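Long-range contacts in biotin protein ligase-like protein of unknown function (PDB 3BFM), which is of unknown function but resembles the biotin and lipoate protein ligases in sequence family, and binds calcium in the crystal: residues T5-P9 with L160-R165; Q21-A27 with V40-L44; L91-G95 with I226-V231; E199-T205 with M215-D219. The contacts are given in a common frame with arbitrary orientation. Residue numbers count along the deposited sequence, not the author numbering.

Overall arrangement
Starting at the N terminus, the extended residues T5-P9 of contact 1 lie against a helix some 150 residues further on, closing a long loop. Contact 2 is nested inside that loop: it joins Q21-A27 to V40-L44 in the first beta-alpha-beta unit, and the two contacts touch, Ile6 packing on Tyr42 and Phe8 on Val40. L91-G95 also leaves from within the loop of contact 1, but its partner I226-V231 comes near the C terminus, so contacts 1 and 3 cross. Contact 3 thereby ties the ligase-like part to the C-terminal beta-rich region (DUF4444 family). Contact 4, within that region, is nested inside contact 3 and touches it where Trp93 meets Met215.

Contact 1 of 4, residues T5-P9 with L160-R165; sequences TITFP and LESWAR
Residues 5-9 run as an extended chain without regular secondary structure, beside 160-165, an interior portion of helix 156-175 with Ala164 N bonded to Leu160 O (3.1 Å). The nearest CA pairs are Phe8-Glu161, 5.9 Å, and Pro9-Arg165, 6.4 Å. Glu161, with chi1 m and chi2 t, reaches out so that its OE2 accepts from Thr7 N at 2.9 Å; a carboxylate suits a backbone N-H donor on an irregular extended chain, and the near-linear 172° angle shows the fit. A water adds a second link, donating to Thr7 O (2.7 Å) and Glu161 O (3.1 Å). Beside these polar bonds, the small Ala164 and the branched Leu160 meet the edge of the Phe8 ring (chi1 m), whose CD1 lies 3.4 Å from Ala164 CB and CZ 4.1 Å from Leu160 CG. Ile6 CD1 meets Leu160 CD2 at 3.8 Å, and Pro9 CG rests on Arg165 CG at 3.8 Å. Glu161 also forms a salt bridge with Arg158, while Ile6, Phe8 and Leu160 pack on strand 39-44, joining N-terminal segment, helix and sheet.

Contact 2 of 4, residues Q21-A27 with V40-L44; sequences QDPFDLA and VVYEL. With CA (calcium ion), chain B.
Helix 23-27 packs against strand 40-44 with axes 7.6 Å apart at closest approach and N-to-C directions at 154°, nearly antiparallel; Pro23 and Val41 have the nearest CA atoms, 5.1 Å apart. This is the helix-to-second-strand packing of the beta-alpha-beta unit 13-16, 23-32, 39-44. Apolar contacts centre on Val41 (chi1 t), whose CB points at the helix: CG1 meets Leu26 CD2 at 3.8 Å and Pro23 CB at 4.0 Å, and CG2 meets Ala27 CB at 3.9 Å. Compact Pro23 and Ala27 let the backbones approach; proline also suits the first turn, where its nitrogen need donate no helical bond, while Leu26 N bonds to Asp22 O at 2.8 Å. Metal coordination joins the segments where the loop before the helix meets Glu43. Calcium is held by Gln21 O (2.3 Å), Asp22 OD1 (2.4 Å, chi1 m) and both carboxylate oxygens of Glu43, OE1 at 2.5 Å and OE2 at 2.4 Å, from an extended t,t side chain; three waters at 2.4-2.5 Å make seven ligands. No hydrogen bond spans the segments. Hard oxygen donors, three of them from two carboxylates, suit calcium, which neutralises the crowded charges and bridges loop to strand.

Contact 3 of 4, residues L91-G95 with I226-V231; sequences LDWNG and IPLTTV
Trp93 dominates this contact, set at the second position of a type I beta turn from Asp92 to Gly95, with Gly95 N bonded to Asp92 O at 3.0 Å. With chi1 t and chi2 82°, its CA-to-CB bond points sideways, but the indole ends against residues 226-231, whose latter part, 228-231, is a 3-10 turn. Leu228 (chi1 t, chi2 p) lays CD1 over the face of the six-membered ring, 4.1 Å from its centroid, a CH-pi contact. Ile226 CG2 approaches Trp93 CH2 at 3.7 Å, and Val231 CG1 (chi1 m) lies 3.7 Å from Trp93 CZ3. Thr230 (chi1 p) turns its OG1 back to Pro227 O, 2.9 Å, satisfying the hydroxyl beside the ring edge. A broad, flat side chain is apt for filling this gap, and Trp93 NE1 is bonded to Phe213 O. The nearest CA pair is Asn94-Val231, 6.2 Å. Gly95 takes a positive phi of 102°, where a CB would strike the preceding carbonyl. Asp92 OD1 accepts from Asn94 N at 2.9 Å, an Asx turn within the hairpin linking strands 89-91 and 96-99, whose tip packs on the C-terminal DUF4444 region.

Contact 4 of 4, residues E199-T205 with M215-D219; sequences EAGRSGT and MLLRD
Two nearly straight backbone hydrogen bonds join the segments: Thr205 N to Arg218 O, 2.8 Å, and Arg218 N to Thr205 O, 3.0 Å. They make Thr205 and Arg218 an antiparallel hydrogen-bonded pair, CA atoms 5.1 Å apart, at one end of the ladder between strands 205-209 and 215-218. A water extends the link, accepting from Ser203 N at 3.1 Å and donating to Asp219 OD2 at 2.8 Å; Asp219 OD1 accepts from the backbone N of Thr221 and Thr222. Before the bridge, residues 199-202 form a type I' turn, with Glu199 N to Arg202 O and Arg202 N to Glu199 O both 2.8 Å; Ala200 and Gly201 take positive phi. The chain then turns a corner at Gly204 (phi 168°, psi -161°), whose CA lies 3.2 Å from Arg218 O, where any CB would clash. Packing completes the contact. Leu217 (chi1 t, chi2 p) sends CD2 to within 4.0 Å of Arg202 CB and CD1 to 3.7 Å of Gly204 C, filling the angle between the turn and the strand. The selenium of selenomethionine Met215 (chi1 and chi2 t) meets Glu199 CB at 3.9 Å, and Glu199 pairs with Arg197. The paired backbone bonds thus set Thr205 opposite Arg218, while a buried leucine and a glycine corner let the small hairpin 196-203 fold over strand 215-218.

Contact 1 of 4, residues T5-P9 with L160-R165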
loop_
_atom_site.group_PDB
_atom_site.type_symbol
_atom_site.label_atom_id
_atom_site.label_comp_id
_atom_site.label_asym_id
_atom_site.label_seq_id
_atom_site.Cartn_x
_atom_site.Cartn_y
_atom_site.Cartn_z
ATOM N N THR A 5 -20.333 2.091 -2.259
ATOM C CA THR A 5 -18.951 1.684 -2.663
ATOM C C THR A 5 -17.907 2.229 -1.702
ATOM O O THR A 5 -17.829 3.428 -1.466
ATOM C CB THR A 5 -18.606 2.138 -4.103
ATOM O OG1 THR A 5 -19.503 1.507 -5.028
ATOM C CG2 THR A 5 -17.170 1.765 -4.477
ATOM N N ILE A 6 -17.099 1.332 -1.153
ATOM C CA ILE A 6 -16.072 1.717 -0.189
ATOM C C ILE A 6 -14.729 1.741 -0.913
ATOM O O ILE A 6 -14.224 0.702 -1.363
ATOM C CB ILE A 6 -16.058 0.780 1.017
ATOM C CG1 ILE A 6 -17.358 0.936 1.817
ATOM C CG2 ILE A 6 -14.908 1.096 1.950
ATOM C CD1 ILE A 6 -17.526 -0.115 2.899
ATOM N N THR A 7 -14.151 2.931 -0.998
ATOM C CA THR A 7 -12.920 3.148 -1.745
ATOM C C THR A 7 -11.762 3.320 -0.782
ATOM O O THR A 7 -11.838 4.148 0.095
ATOM C CB THR A 7 -13.057 4.409 -2.597
ATOM O OG1 THR A 7 -14.246 4.290 -3.377
ATOM C CG2 THR A 7 -11.870 4.570 -3.513
ATOM N N PHE A 8 -10.711 2.521 -0.953
ATOM C CA PHE A 8 -9.525 2.557 -0.116
ATOM C C PHE A 8 -8.385 3.088 -0.947
ATOM O O PHE A 8 -8.493 3.105 -2.182
ATOM C CB PHE A 8 -9.199 1.163 0.412
ATOM C CG PHE A 8 -10.184 0.682 1.444
ATOM C CD1 PHE A 8 -10.255 1.282 2.688
ATOM C CD2 PHE A 8 -11.056 -0.351 1.170
ATOM C CE1 PHE A 8 -11.180 0.865 3.603
ATOM C CE2 PHE A 8 -11.986 -0.773 2.110
ATOM C CZ PHE A 8 -12.051 -0.176 3.303
ATOM N N PRO A 9 -7.329 3.580 -0.288
ATOM C CA PRO A 9 -6.117 3.995 -1.001
ATOM C C PRO A 9 -5.552 2.891 -1.908
ATOM O O PRO A 9 -5.824 1.704 -1.714
ATOM C CB PRO A 9 -5.126 4.294 0.118
ATOM C CG PRO A 9 -5.909 4.468 1.332
ATOM C CD PRO A 9 -7.236 3.830 1.165
ATOM N N LEU A 160 -15.048 4.665 7.775
ATOM C CA LEU A 160 -14.169 3.556 7.425
ATOM C C LEU A 160 -13.093 3.924 6.424
ATOM O O LEU A 160 -11.917 3.630 6.637
ATOM C CB LEU A 160 -15.004 2.385 6.928
ATOM C CG LEU A 160 -14.268 1.158 6.425
ATOM C CD1 LEU A 160 -13.347 0.551 7.515
ATOM C CD2 LEU A 160 -15.325 0.143 5.957
ATOM N N GLU A 161 -13.492 4.560 5.311
ATOM C CA GLU A 161 -12.558 5.009 4.301
ATOM C C GLU A 161 -11.540 5.952 4.890
ATOM O O GLU A 161 -10.350 5.865 4.599
ATOM C CB GLU A 161 -13.315 5.766 3.198
ATOM C CG GLU A 161 -14.155 4.879 2.346
ATOM C CD GLU A 161 -15.061 5.646 1.384
ATOM O OE1 GLU A 161 -15.253 6.877 1.566
ATOM O OE2 GLU A 161 -15.545 5.009 0.419
ATOM N N SER A 162 -12.027 6.861 5.725
ATOM C CA SER A 162 -11.176 7.878 6.326
ATOM C C SER A 162 -10.195 7.272 7.332
ATOM O O SER A 162 -9.043 7.685 7.409
ATOM C CB SER A 162 -12.034 8.943 6.977
ATOM O OG SER A 162 -11.240 10.049 7.303
ATOM N N TRP A 163 -10.655 6.282 8.092
ATOM C CA TRP A 163 -9.773 5.620 9.055
ATOM C C TRP A 163 -8.604 4.996 8.261
ATOM O O TRP A 163 -7.413 5.215 8.545
ATOM C CB TRP A 163 -10.514 4.588 9.862
ATOM C CG TRP A 163 -9.649 3.879 10.877
ATOM C CD1 TRP A 163 -8.891 4.462 11.872
ATOM C CD2 TRP A 163 -9.496 2.470 11.029
ATOM N NE1 TRP A 163 -8.278 3.497 12.607
ATOM C CE2 TRP A 163 -8.625 2.262 12.118
ATOM C CE3 TRP A 163 -9.994 1.366 10.333
ATOM C CZ2 TRP A 163 -8.223 0.984 12.525
ATOM C CZ3 TRP A 163 -9.596 0.083 10.727
ATOM C CH2 TRP A 163 -8.737 -0.096 11.824
ATOM N N ALA A 164 -8.959 4.218 7.245
ATOM C CA ALA A 164 -7.932 3.582 6.416
ATOM C C ALA A 164 -6.908 4.578 5.868
ATOM O O ALA A 164 -5.684 4.338 5.964
ATOM C CB ALA A 164 -8.558 2.755 5.296
ATOM N N ARG A 165 -7.386 5.682 5.310
ATOM C CA ARG A 165 -6.521 6.709 4.758
ATOM C C ARG A 165 -5.639 7.353 5.811
ATOM O O ARG A 165 -4.414 7.487 5.616
ATOM C CB ARG A 165 -7.304 7.826 4.065
ATOM C CG ARG A 165 -7.609 7.596 2.636
ATOM C CD ARG A 165 -7.992 8.893 1.925
ATOM N NE ARG A 165 -8.966 9.693 2.687
ATOM C CZ ARG A 165 -10.287 9.476 2.739
ATOM N NH1 ARG A 165 -10.856 8.459 2.089
ATOM N NH2 ARG A 165 -11.052 10.284 3.466
HETATM O O HOH W 1 -9.968 5.491 1.589
#

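Contact 2 of 4, residues Q21-A27 with V40-L44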
loop_
_atom_site.group_PDB
_atom_site.type_symbol
_atom_site.label_atom_id
_atom_site.label_comp_id
_atom_site.label_asym_id
_atom_site.label_seq_id
_atom_site.Cartn_x
_atom_site.Cartn_y
_atom_site.Cartn_z
ATOM N N GLN A 21 -18.206 -14.987 9.601
ATOM C CA GLN A 21 -16.962 -14.226 9.694
ATOM C C GLN A 21 -17.160 -12.869 10.407
ATOM O O GLN A 21 -18.161 -12.156 10.187
ATOM C CB GLN A 21 -16.414 -13.960 8.294
ATOM C CG GLN A 21 -16.219 -15.194 7.379
ATOM C CD GLN A 21 -15.802 -14.871 5.924
ATOM O OE1 GLN A 21 -16.207 -13.867 5.318
ATOM N NE2 GLN A 21 -14.986 -15.762 5.349
ATOM N N ASP A 22 -16.191 -12.484 11.253
ATOM C CA ASP A 22 -16.115 -11.115 11.759
ATOM C C ASP A 22 -14.738 -10.559 11.392
ATOM O O ASP A 22 -13.782 -11.333 11.258
ATOM C CB ASP A 22 -16.324 -11.031 13.279
ATOM C CG ASP A 22 -17.666 -11.602 13.734
ATOM O OD1 ASP A 22 -18.690 -11.456 13.033
ATOM O OD2 ASP A 22 -17.677 -12.219 14.815
ATOM N N PRO A 23 -14.643 -9.243 11.170
ATOM C CA PRO A 23 -13.392 -8.670 10.637
ATOM C C PRO A 23 -12.081 -8.983 11.372
ATOM O O PRO A 23 -11.117 -9.421 10.726
ATOM C CB PRO A 23 -13.701 -7.171 10.612
ATOM C CG PRO A 23 -15.159 -7.111 10.372
ATOM C CD PRO A 23 -15.693 -8.226 11.254
ATOM N N PHE A 24 -12.032 -8.798 12.689
ATOM C CA PHE A 24 -10.767 -8.947 13.415
ATOM C C PHE A 24 -10.348 -10.421 13.333
ATOM O O PHE A 24 -9.210 -10.716 12.944
ATOM C CB PHE A 24 -10.925 -8.472 14.851
ATOM C CG PHE A 24 -9.650 -8.537 15.677
ATOM C CD1 PHE A 24 -8.584 -7.691 15.365
ATOM C CD2 PHE A 24 -9.519 -9.417 16.729
ATOM C CE1 PHE A 24 -7.435 -7.683 16.116
ATOM C CE2 PHE A 24 -8.335 -9.443 17.475
ATOM C CZ PHE A 24 -7.306 -8.604 17.151
ATOM N N ASP A 25 -11.262 -11.333 13.667
ATOM C CA ASP A 25 -10.991 -12.778 13.564
ATOM C C ASP A 25 -10.572 -13.192 12.166
ATOM O O ASP A 25 -9.548 -13.883 11.995
ATOM C CB ASP A 25 -12.213 -13.584 13.975
ATOM C CG ASP A 25 -11.951 -15.091 13.964
ATOM O OD1 ASP A 25 -11.483 -15.599 15.002
ATOM O OD2 ASP A 25 -12.213 -15.759 12.930
ATOM N N LEU A 26 -11.347 -12.762 11.164
ATOM C CA LEU A 26 -11.076 -13.124 9.775
ATOM C C LEU A 26 -9.734 -12.581 9.281
ATOM O O LEU A 26 -8.971 -13.273 8.599
ATOM C CB LEU A 26 -12.206 -12.624 8.854
ATOM C CG LEU A 26 -12.061 -13.049 7.374
ATOM C CD1 LEU A 26 -11.941 -14.574 7.292
ATOM C CD2 LEU A 26 -13.192 -12.483 6.510
ATOM N N ALA A 27 -9.461 -11.320 9.587
ATOM C CA ALA A 27 -8.166 -10.758 9.197
ATOM C C ALA A 27 -7.004 -11.558 9.790
ATOM O O ALA A 27 -6.004 -11.796 9.105
ATOM C CB ALA A 27 -8.079 -9.313 9.625
ATOM N N VAL A 40 -8.038 -4.865 4.269
ATOM C CA VAL A 40 -8.972 -4.244 5.188
ATOM C C VAL A 40 -10.252 -5.063 5.144
ATOM O O VAL A 40 -11.007 -4.998 4.198
ATOM C CB VAL A 40 -9.297 -2.761 4.852
ATOM C CG1 VAL A 40 -10.288 -2.172 5.869
ATOM C CG2 VAL A 40 -8.031 -1.931 4.747
ATOM N N VAL A 41 -10.483 -5.843 6.185
ATOM C CA VAL A 41 -11.732 -6.587 6.326
ATOM C C VAL A 41 -12.708 -5.735 7.104
ATOM O O VAL A 41 -12.333 -5.148 8.106
ATOM C CB VAL A 41 -11.520 -7.902 7.088
ATOM C CG1 VAL A 41 -12.839 -8.737 7.082
ATOM C CG2 VAL A 41 -10.360 -8.685 6.489
ATOM N N TYR A 42 -13.951 -5.641 6.644
ATOM C CA TYR A 42 -14.916 -4.809 7.320
ATOM C C TYR A 42 -16.285 -5.453 7.362
ATOM O O TYR A 42 -16.599 -6.396 6.612
ATOM C CB TYR A 42 -14.960 -3.417 6.671
ATOM C CG TYR A 42 -15.476 -3.440 5.238
ATOM C CD1 TYR A 42 -16.817 -3.330 4.982
ATOM C CD2 TYR A 42 -14.602 -3.550 4.167
ATOM C CE1 TYR A 42 -17.300 -3.347 3.710
ATOM C CE2 TYR A 42 -15.085 -3.562 2.844
ATOM C CZ TYR A 42 -16.417 -3.458 2.640
ATOM O OH TYR A 42 -16.920 -3.501 1.342
ATOM N N GLU A 43 -17.109 -4.958 8.274
ATOM C CA GLU A 43 -18.480 -5.441 8.433
ATOM C C GLU A 43 -19.261 -4.270 8.981
ATOM O O GLU A 43 -18.946 -3.789 10.077
ATOM C CB GLU A 43 -18.520 -6.642 9.395
ATOM C CG GLU A 43 -19.853 -7.290 9.483
ATOM C CD GLU A 43 -19.840 -8.693 10.069
ATOM O OE1 GLU A 43 -18.891 -9.120 10.797
ATOM O OE2 GLU A 43 -20.843 -9.391 9.869
ATOM N N LEU A 44 -20.221 -3.776 8.181
ATOM C CA LEU A 44 -21.050 -2.643 8.563
ATOM C C LEU A 44 -22.484 -3.101 8.826
ATOM O O LEU A 44 -23.096 -3.815 7.999
ATOM C CB LEU A 44 -21.068 -1.564 7.463
ATOM C CG LEU A 44 -20.011 -0.451 7.468
ATOM C CD1 LEU A 44 -18.695 -0.956 6.882
ATOM C CD2 LEU A 44 -20.502 0.756 6.686
HETATM CA CA CA B . -20.089 -11.251 11.151
HETATM O O HOH W 2 -20.988 -12.217 9.190
HETATM O O HOH W 3 -20.683 -13.499 11.935
HETATM O O HOH W 4 -21.792 -10.585 12.667
#

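Contact 3 of 4, residues L91-G95 with I226-V231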
loop_
_atom_site.group_PDB
_atom_site.type_symbol
_atom_site.label_atom_id
_atom_site.label_comp_id
_atom_site.label_asym_id
_atom_site.label_seq_id
_atom_site.Cartn_x
_atom_site.Cartn_y
_atom_site.Cartn_z
ATOM N N LEU A 91 -7.944 8.495 23.447
ATOM C CA LEU A 91 -7.422 7.155 23.258
ATOM C C LEU A 91 -6.906 6.579 24.559
ATOM O O LEU A 91 -6.037 7.168 25.204
ATOM C CB LEU A 91 -6.284 7.184 22.228
ATOM C CG LEU A 91 -6.559 7.779 20.839
ATOM C CD1 LEU A 91 -5.224 7.908 20.025
ATOM C CD2 LEU A 91 -7.637 6.950 20.089
ATOM N N ASP A 92 -7.424 5.430 24.961
ATOM C CA ASP A 92 -6.842 4.735 26.088
ATOM C C ASP A 92 -5.571 3.966 25.667
ATOM O O ASP A 92 -5.424 3.451 24.538
ATOM C CB ASP A 92 -7.869 3.799 26.722
ATOM C CG ASP A 92 -7.475 3.318 28.103
ATOM O OD1 ASP A 92 -6.403 2.680 28.236
ATOM O OD2 ASP A 92 -8.281 3.553 29.051
ATOM N N TRP A 93 -4.640 3.847 26.614
ATOM C CA TRP A 93 -3.403 3.124 26.364
ATOM C C TRP A 93 -3.683 1.694 25.873
ATOM O O TRP A 93 -2.973 1.166 25.001
ATOM C CB TRP A 93 -2.597 3.096 27.668
ATOM C CG TRP A 93 -1.357 2.327 27.597
ATOM C CD1 TRP A 93 -0.168 2.728 27.106
ATOM C CD2 TRP A 93 -1.180 0.987 28.052
ATOM N NE1 TRP A 93 0.746 1.712 27.199
ATOM C CE2 TRP A 93 0.146 0.620 27.766
ATOM C CE3 TRP A 93 -2.024 0.054 28.625
ATOM C CZ2 TRP A 93 0.652 -0.635 28.086
ATOM C CZ3 TRP A 93 -1.540 -1.185 28.929
ATOM C CH2 TRP A 93 -0.215 -1.523 28.669
ATOM N N ASN A 94 -4.713 1.087 26.443
ATOM C CA ASN A 94 -5.105 -0.316 26.132
ATOM C C ASN A 94 -5.899 -0.497 24.862
ATOM O O ASN A 94 -6.278 -1.616 24.522
ATOM C CB ASN A 94 -5.825 -0.981 27.295
ATOM C CG ASN A 94 -7.218 -0.406 27.582
ATOM O OD1 ASN A 94 -7.839 0.299 26.766
ATOM N ND2 ASN A 94 -7.684 -0.655 28.801
ATOM N N GLY A 95 -6.145 0.596 24.163
ATOM C CA GLY A 95 -6.889 0.540 22.914
ATOM C C GLY A 95 -8.347 0.972 22.981
ATOM O O GLY A 95 -8.973 1.161 21.924
ATOM N N ILE A 226 4.732 -1.394 32.129
ATOM C CA ILE A 226 3.800 -2.373 31.573
ATOM C C ILE A 226 3.979 -2.309 30.065
ATOM O O ILE A 226 3.565 -1.329 29.433
ATOM C CB ILE A 226 2.357 -2.064 31.964
ATOM C CG1 ILE A 226 2.255 -1.730 33.460
ATOM C CG2 ILE A 226 1.435 -3.227 31.570
ATOM C CD1 ILE A 226 2.476 -2.900 34.372
ATOM N N PRO A 227 4.639 -3.332 29.479
ATOM C CA PRO A 227 4.849 -3.255 28.047
ATOM C C PRO A 227 3.502 -3.360 27.286
ATOM O O PRO A 227 2.579 -4.041 27.729
ATOM C CB PRO A 227 5.746 -4.477 27.739
ATOM C CG PRO A 227 6.160 -5.036 29.026
ATOM C CD PRO A 227 5.198 -4.570 30.049
ATOM N N LEU A 228 3.421 -2.710 26.131
ATOM C CA LEU A 228 2.192 -2.692 25.355
ATOM C C LEU A 228 1.843 -4.090 24.801
ATOM O O LEU A 228 0.665 -4.385 24.552
ATOM C CB LEU A 228 2.286 -1.653 24.249
ATOM C CG LEU A 228 0.985 -1.361 23.491
ATOM C CD1 LEU A 228 -0.186 -1.017 24.396
ATOM C CD2 LEU A 228 1.263 -0.253 22.469
ATOM N N THR A 229 2.846 -4.973 24.699
ATOM C CA THR A 229 2.616 -6.394 24.372
ATOM C C THR A 229 1.580 -7.095 25.269
ATOM O O THR A 229 0.910 -8.051 24.814
ATOM C CB THR A 229 3.937 -7.199 24.320
ATOM O OG1 THR A 229 4.662 -6.993 25.529
ATOM C CG2 THR A 229 4.822 -6.727 23.205
ATOM N N THR A 230 1.372 -6.590 26.490
ATOM C CA THR A 230 0.373 -7.124 27.391
ATOM C C THR A 230 -1.079 -7.018 26.886
ATOM O O THR A 230 -1.934 -7.745 27.366
ATOM C CB THR A 230 0.465 -6.515 28.825
ATOM O OG1 THR A 230 0.087 -5.143 28.788
ATOM C CG2 THR A 230 1.877 -6.676 29.382
ATOM N N VAL A 231 -1.355 -6.140 25.921
ATOM C CA VAL A 231 -2.725 -5.962 25.412
ATOM C C VAL A 231 -2.988 -6.808 24.169
ATOM O O VAL A 231 -4.081 -6.794 23.644
ATOM C CB VAL A 231 -3.049 -4.460 25.136
ATOM C CG1 VAL A 231 -2.586 -3.568 26.321
ATOM C CG2 VAL A 231 -2.390 -3.993 23.876
#

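Contact 4 of 4, residues E199-T205 with M215-D219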
loop_
_atom_site.group_PDB
_atom_site.type_symbol
_atom_site.label_atom_id
_atom_site.label_comp_id
_atom_site.label_asym_id
_atom_site.label_seq_id
_atom_site.Cartn_x
_atom_site.Cartn_y
_atom_site.Cartn_z
ATOM N N GLU A 199 -3.798 -1.215 36.193
ATOM C CA GLU A 199 -3.440 -1.901 34.962
ATOM C C GLU A 199 -2.615 -3.122 35.319
ATOM O O GLU A 199 -1.754 -3.050 36.203
ATOM C CB GLU A 199 -2.632 -0.968 34.068
ATOM C CG GLU A 199 -2.342 -1.508 32.681
ATOM C CD GLU A 199 -3.595 -1.668 31.836
ATOM O OE1 GLU A 199 -4.389 -0.707 31.753
ATOM O OE2 GLU A 199 -3.786 -2.758 31.255
ATOM N N ALA A 200 -2.897 -4.246 34.654
ATOM C CA ALA A 200 -2.174 -5.494 34.906
ATOM C C ALA A 200 -1.995 -5.801 36.395
ATOM O O ALA A 200 -0.918 -6.206 36.821
ATOM C CB ALA A 200 -0.824 -5.454 34.218
ATOM N N GLY A 201 -3.041 -5.598 37.187
ATOM C CA GLY A 201 -2.983 -5.883 38.619
ATOM C C GLY A 201 -2.118 -4.941 39.446
ATOM O O GLY A 201 -1.789 -5.257 40.589
ATOM N N ARG A 202 -1.752 -3.797 38.868
ATOM C CA ARG A 202 -0.946 -2.782 39.551
ATOM C C ARG A 202 -1.683 -1.452 39.528
ATOM O O ARG A 202 -2.462 -1.175 38.616
ATOM C CB ARG A 202 0.419 -2.654 38.880
ATOM C CG ARG A 202 1.278 -3.882 39.099
ATOM C CD ARG A 202 2.378 -4.026 38.074
ATOM N NE ARG A 202 2.813 -5.421 37.970
ATOM C CZ ARG A 202 2.494 -6.257 36.980
ATOM N NH1 ARG A 202 1.741 -5.864 35.957
ATOM N NH2 ARG A 202 2.949 -7.508 37.011
ATOM N N SER A 203 -1.460 -0.633 40.546
ATOM C CA SER A 203 -2.115 0.658 40.595
ATOM C C SER A 203 -1.131 1.778 40.846
ATOM O O SER A 203 -0.071 1.578 41.428
ATOM C CB SER A 203 -3.206 0.673 41.649
ATOM O OG SER A 203 -4.302 -0.123 41.228
ATOM N N GLY A 204 -1.500 2.957 40.385
ATOM C CA GLY A 204 -0.654 4.106 40.513
ATOM C C GLY A 204 -1.170 5.225 39.664
ATOM O O GLY A 204 -2.353 5.226 39.276
ATOM N N THR A 205 -0.284 6.170 39.389
ATOM C CA THR A 205 -0.530 7.286 38.466
ATOM C C THR A 205 0.035 6.968 37.079
ATOM O O THR A 205 1.178 6.529 36.928
ATOM C CB THR A 205 0.130 8.571 38.993
ATOM O OG1 THR A 205 -0.477 8.906 40.245
ATOM C CG2 THR A 205 -0.041 9.736 38.020
HETATM N N MSE A 215 3.564 1.427 29.368
HETATM C CA MSE A 215 2.999 2.352 30.353
HETATM C C MSE A 215 3.936 2.469 31.534
HETATM O O MSE A 215 4.352 1.465 32.102
HETATM C CB MSE A 215 1.671 1.847 30.890
HETATM C CG MSE A 215 1.066 2.679 31.986
HETATM SE SE MSE A 215 -0.611 2.056 32.635
HETATM C CE MSE A 215 -1.677 2.697 31.058
ATOM N N LEU A 216 4.186 3.712 31.918
ATOM C CA LEU A 216 4.880 4.022 33.150
ATOM C C LEU A 216 3.819 4.311 34.206
ATOM O O LEU A 216 3.126 5.316 34.148
ATOM C CB LEU A 216 5.820 5.213 32.932
ATOM C CG LEU A 216 6.923 4.957 31.886
ATOM C CD1 LEU A 216 7.406 6.236 31.271
ATOM C CD2 LEU A 216 8.047 4.184 32.536
ATOM N N LEU A 217 3.728 3.430 35.192
ATOM C CA LEU A 217 2.716 3.495 36.248
ATOM C C LEU A 217 3.440 3.661 37.586
ATOM O O LEU A 217 4.133 2.747 38.052
ATOM C CB LEU A 217 1.863 2.237 36.235
ATOM C CG LEU A 217 0.592 2.190 37.083
ATOM C CD1 LEU A 217 -0.366 3.276 36.644
ATOM C CD2 LEU A 217 -0.069 0.805 36.999
ATOM N N ARG A 218 3.297 4.841 38.155
ATOM C CA ARG A 218 4.007 5.193 39.394
ATOM C C ARG A 218 3.129 5.017 40.618
ATOM O O ARG A 218 2.095 5.699 40.784
ATOM C CB ARG A 218 4.544 6.607 39.280
ATOM C CG ARG A 218 5.522 6.962 40.396
ATOM C CD ARG A 218 6.371 8.123 39.937
ATOM N NE ARG A 218 7.380 7.662 38.978
ATOM C CZ ARG A 218 8.188 8.450 38.286
ATOM N NH1 ARG A 218 8.123 9.782 38.399
ATOM N NH2 ARG A 218 9.043 7.895 37.456
ATOM N N ASP A 219 3.502 4.073 41.474
ATOM C CA ASP A 219 2.798 3.957 42.759
ATOM C C ASP A 219 3.666 4.644 43.842
ATOM O O ASP A 219 4.544 5.468 43.514
ATOM C CB ASP A 219 2.319 2.509 43.060
ATOM C CG ASP A 219 3.404 1.602 43.532
ATOM O OD1 ASP A 219 4.452 2.103 44.030
ATOM O OD2 ASP A 219 3.188 0.367 43.430
HETATM O O HOH W 5 0.745 -0.684 42.715
#